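Local coordinates for PATF (PDB 4BG2), which probably belongs to the ABBA-type prenyltransferases and is linked to patellamide (cyanobactin) biosynthesis in Prochloron didemni, at residues R11-R15 with Q302-C306; F18-H22 with V50-C54. All blocks are in the same frame, centred on the assembly; numbering follows the deposited sequence.

Contact 1: residues R11-R15 with Q302-C306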
# COMPACT_ATOMS: atom_id res chain seq x y z
N ARG A 11 -0.31 -2.73 22.45
CA ARG A 11 -0.24 -2.42 21.02
C ARG A 11 0.02 -3.68 20.18
O ARG A 11 -0.64 -3.90 19.16
CB ARG A 11 0.88 -1.47 20.72
CG ARG A 11 0.68 -0.06 21.21
CD ARG A 11 2.07 0.49 21.33
NE ARG A 11 2.14 1.92 21.52
CZ ARG A 11 3.22 2.54 21.98
NH1 ARG A 11 4.31 1.83 22.30
NH2 ARG A 11 3.22 3.86 22.10
N LYS A 12 0.99 -4.48 20.60
CA LYS A 12 1.36 -5.69 19.87
C LYS A 12 0.21 -6.68 19.78
O LYS A 12 -0.01 -7.30 18.73
CB LYS A 12 2.59 -6.37 20.48
CG LYS A 12 3.86 -5.57 20.22
CD LYS A 12 5.10 -6.19 20.87
CE LYS A 12 6.32 -5.33 20.57
NZ LYS A 12 7.56 -5.91 21.13
N ASP A 13 -0.54 -6.82 20.86
CA ASP A 13 -1.75 -7.66 20.84
C ASP A 13 -2.80 -7.10 19.89
O ASP A 13 -3.40 -7.85 19.15
CB ASP A 13 -2.34 -7.78 22.25
CG ASP A 13 -1.40 -8.46 23.23
OD1 ASP A 13 -0.78 -9.47 22.86
OD2 ASP A 13 -1.27 -7.99 24.38
N ARG A 14 -3.04 -5.79 19.91
CA ARG A 14 -4.04 -5.19 19.02
C ARG A 14 -3.68 -5.35 17.53
O ARG A 14 -4.54 -5.64 16.69
CB ARG A 14 -4.23 -3.71 19.34
CG ARG A 14 -5.14 -3.46 20.52
CD ARG A 14 -5.83 -2.10 20.42
NE ARG A 14 -6.07 -1.52 21.74
CZ ARG A 14 -5.14 -0.97 22.51
NH1 ARG A 14 -3.86 -0.90 22.13
NH2 ARG A 14 -5.49 -0.48 23.69
N ARG A 15 -2.41 -5.14 17.23
CA ARG A 15 -1.87 -5.34 15.89
C ARG A 15 -2.27 -6.70 15.33
O ARG A 15 -2.77 -6.82 14.21
CB ARG A 15 -0.35 -5.36 15.97
CG ARG A 15 0.35 -4.45 15.04
CD ARG A 15 1.83 -4.49 15.43
NE ARG A 15 2.15 -3.45 16.37
CZ ARG A 15 3.35 -3.25 16.89
NH1 ARG A 15 4.37 -4.03 16.55
NH2 ARG A 15 3.52 -2.26 17.75
N GLN A 302 -5.98 0.59 10.46
CA GLN A 302 -6.25 0.53 11.88
C GLN A 302 -4.98 0.83 12.68
O GLN A 302 -3.88 0.36 12.31
CB GLN A 302 -6.81 -0.84 12.25
CG GLN A 302 -8.19 -1.09 11.66
CD GLN A 302 -8.69 -2.50 11.92
OE1 GLN A 302 -8.15 -3.45 11.38
NE2 GLN A 302 -9.74 -2.63 12.73
N TRP A 303 -5.12 1.63 13.74
CA TRP A 303 -3.99 2.05 14.56
C TRP A 303 -4.00 1.27 15.87
O TRP A 303 -5.01 1.19 16.56
CB TRP A 303 -3.99 3.59 14.78
CG TRP A 303 -3.58 4.37 13.49
CD1 TRP A 303 -3.81 3.98 12.17
CD2 TRP A 303 -2.93 5.66 13.40
NE1 TRP A 303 -3.31 4.93 11.31
CE2 TRP A 303 -2.77 5.97 12.02
CE3 TRP A 303 -2.45 6.58 14.35
CZ2 TRP A 303 -2.16 7.15 11.58
CZ3 TRP A 303 -1.85 7.76 13.91
CH2 TRP A 303 -1.71 8.03 12.53
N ASP A 304 -2.85 0.67 16.22
CA ASP A 304 -2.78 -0.27 17.33
C ASP A 304 -2.88 0.35 18.72
O ASP A 304 -2.86 -0.36 19.70
CB ASP A 304 -1.55 -1.17 17.22
CG ASP A 304 -0.23 -0.41 17.41
OD1 ASP A 304 -0.21 0.74 17.90
OD2 ASP A 304 0.81 -1.02 17.09
N GLU A 305 -2.98 1.67 18.80
CA GLU A 305 -3.32 2.33 20.06
C GLU A 305 -4.83 2.47 20.26
O GLU A 305 -5.25 2.95 21.30
CB GLU A 305 -2.65 3.71 20.11
CG GLU A 305 -1.15 3.65 19.85
CD GLU A 305 -0.31 4.02 21.04
OE1 GLU A 305 -0.44 3.31 22.07
OE2 GLU A 305 0.50 4.98 20.95
N CYS A 306 -5.65 2.06 19.29
CA CYS A 306 -7.11 2.04 19.46
C CYS A 306 -7.50 0.74 20.14
O CYS A 306 -7.86 0.74 21.32
CB CYS A 306 -7.84 2.15 18.13
SG CYS A 306 -9.64 1.81 18.23

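Contact 2: residues F18-H22 with V50-C54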
# COMPACT_ATOMS: atom_id res chain seq x y z
N PHE A 18 -6.09 -7.10 14.71
CA PHE A 18 -6.46 -6.55 13.39
C PHE A 18 -6.22 -7.56 12.27
O PHE A 18 -7.09 -7.78 11.43
CB PHE A 18 -5.68 -5.27 13.05
CG PHE A 18 -5.89 -4.15 14.02
CD1 PHE A 18 -7.07 -4.05 14.73
CD2 PHE A 18 -4.90 -3.21 14.24
CE1 PHE A 18 -7.26 -3.02 15.63
CE2 PHE A 18 -5.10 -2.17 15.12
CZ PHE A 18 -6.28 -2.08 15.83
N VAL A 19 -5.02 -8.13 12.26
CA VAL A 19 -4.65 -9.06 11.20
C VAL A 19 -5.55 -10.31 11.28
O VAL A 19 -6.05 -10.78 10.26
CB VAL A 19 -3.15 -9.41 11.30
CG1 VAL A 19 -2.83 -10.60 10.44
CG2 VAL A 19 -2.29 -8.22 10.92
N ARG A 20 -5.76 -10.83 12.47
CA ARG A 20 -6.61 -12.03 12.65
C ARG A 20 -8.09 -11.77 12.31
O ARG A 20 -8.71 -12.54 11.60
CB ARG A 20 -6.50 -12.56 14.07
CG ARG A 20 -5.13 -13.15 14.41
CD ARG A 20 -4.93 -14.54 13.82
NE ARG A 20 -3.54 -15.00 13.93
CZ ARG A 20 -2.97 -15.42 15.06
NH1 ARG A 20 -3.65 -15.42 16.21
NH2 ARG A 20 -1.71 -15.82 15.06
N THR A 21 -8.63 -10.66 12.79
CA THR A 21 -10.01 -10.29 12.48
C THR A 21 -10.26 -10.17 10.98
O THR A 21 -11.29 -10.60 10.48
CB THR A 21 -10.38 -8.98 13.18
OG1 THR A 21 -10.17 -9.17 14.58
CG2 THR A 21 -11.85 -8.60 12.92
N HIS A 22 -9.28 -9.67 10.25
CA HIS A 22 -9.38 -9.59 8.80
C HIS A 22 -9.43 -10.98 8.13
O HIS A 22 -10.25 -11.22 7.22
CB HIS A 22 -8.20 -8.80 8.27
CG HIS A 22 -8.22 -8.59 6.79
ND1 HIS A 22 -8.98 -7.60 6.20
CD2 HIS A 22 -7.57 -9.22 5.79
CE1 HIS A 22 -8.80 -7.63 4.89
NE2 HIS A 22 -7.95 -8.61 4.61
N VAL A 50 -1.90 -0.84 10.81
CA VAL A 50 -2.06 -2.02 9.99
C VAL A 50 -3.06 -1.69 8.91
O VAL A 50 -4.21 -1.32 9.22
CB VAL A 50 -2.57 -3.23 10.79
CG1 VAL A 50 -2.76 -4.43 9.86
CG2 VAL A 50 -1.64 -3.56 11.94
N GLU A 51 -2.63 -1.76 7.66
CA GLU A 51 -3.51 -1.46 6.53
C GLU A 51 -3.83 -2.76 5.84
O GLU A 51 -2.98 -3.31 5.13
CB GLU A 51 -2.85 -0.50 5.52
CG GLU A 51 -3.85 0.05 4.49
CD GLU A 51 -3.30 1.20 3.63
OE1 GLU A 51 -2.09 1.23 3.39
OE2 GLU A 51 -4.09 2.07 3.16
N SER A 52 -5.02 -3.27 6.09
CA SER A 52 -5.49 -4.50 5.47
C SER A 52 -6.26 -4.15 4.18
O SER A 52 -6.82 -3.07 4.06
CB SER A 52 -6.41 -5.27 6.43
OG SER A 52 -5.82 -5.47 7.71
N SER A 53 -6.35 -5.09 3.26
CA SER A 53 -7.15 -4.86 2.07
C SER A 53 -7.70 -6.14 1.46
O SER A 53 -7.28 -7.27 1.82
CB SER A 53 -6.34 -4.08 1.05
OG SER A 53 -5.21 -4.82 0.62
N CYS A 54 -8.65 -5.97 0.56
CA CYS A 54 -9.20 -7.04 -0.24
C CYS A 54 -9.15 -6.64 -1.68
O CYS A 54 -9.65 -5.56 -2.06
CB CYS A 54 -10.64 -7.33 0.15
SG CYS A 54 -10.81 -7.91 1.85

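Contact 1: residues R11-R15 with Q302-C306
Arg15 meets Asp304 side-on, with NE 2.9 Å and NH2 3.1 Å from OD2, so that two donors of one guanidinium share a single carboxylate oxygen. The two groups are nearly coplanar, 24° apart. Asp304 is buried, and its oxygens have further partners: the backbone N of Cys48 also reaches OD2, and Ser47 OG bonds OD1. Arg15 NH1 turns instead to the carbonyls of Ile41 and Ile44. Glu305 makes the second salt bridge. Its CB leads away from the helix, but a bend at chi2 (-113°) brings the carboxylate back. OE2 takes a bond from Arg11 NH2 at 3.2 Å, arriving from above the carboxylate plane, while OE1 receives a weak one from NE at 3.0 Å; the planes stand 61° apart. A type I turn from Trp303 to Cys306, at the end of the final strand of the barrel, sets Asp304 and Glu305 before the outer helix 3-25, consistent with an ABBA prenyltransferase fold. Arg14 lies against this turn, its NH1 forming a weak bond of 2.7 Å to Asp304 O, with one guanidinium face over Glu305 O. Arg11 CB lies 3.6 Å from Asp304 CG, and Arg11 CG 3.5 Å from OD1. Were Arg11 an alanine, the Glu305 carboxylate would probably lose its mate and be freer to turn, and Asp304 OD1 would lose the CG methylene beside it. Arg11 O rests 3.5 Å from Asp304 CB.

Contact 2: residues F18-H22 with V50-C54
His22 reaches from its helix across to Ser52, Ser53 and Cys54, and each atom along the way has a neighbour on the strand. CB comes first, 4.1 Å from Ser52 OG. With CG anti to the backbone N (chi1 -177°), the ring is carried out toward the strand, where Ser52 CB sits over one face in a CH-pi contact, offset toward the rim and 3.5 Å from ND1. ND1 is hydrogen-bonded to Tyr300 OH. CE1 lies 3.7 Å from Cys54 SG, which approaches the ring obliquely. At the tip NE2 makes a weak hydrogen bond to Ser53 O, 3.2 Å long and bent to 125°, with the acceptor near the ring plane; Gly63 O is another weak partner. The axes of segments 18-22 and 50-54 run 9.4 Å apart and 11° from parallel, as expected of an outer helix laid along a barrel strand in the layered ABBA architecture. One turn of helix before the histidine, the contact is wholly apolar. Phe18 brings a ring edge, CD2, to Val50 CG2 at 4.0 Å, and Val19 CG2 packs on the other branch of the same valine, CG1, the two side chains crossing at about a right angle. Val50 thus gives one methyl to each of two successive helix residues. The rings of Phe26 and Tyr66 meet that of His22, and Ile41 of helix 34-42 touches Val19.

In the fold
From the N terminus, helix 3-25 contributes first 11-15 and then, about two turns further on, 18-22. Contact 2 closes the shorter loop, in which the chain passes through helix 34-42 before entering strand 48-57. Contact 1 closes almost the whole chain, joining the same helix to the end of strand 295-303, so contact 2 is nested inside it. The two strands are neighbours where the barrel closes, and one helix therefore lies along the seam between its first and last strands. The contacts, centred about 11 Å apart, also touch: Gln302 O probably accepts from Val50 N, and the Phe18 ring packs against the backbone of Trp303 and Asp304.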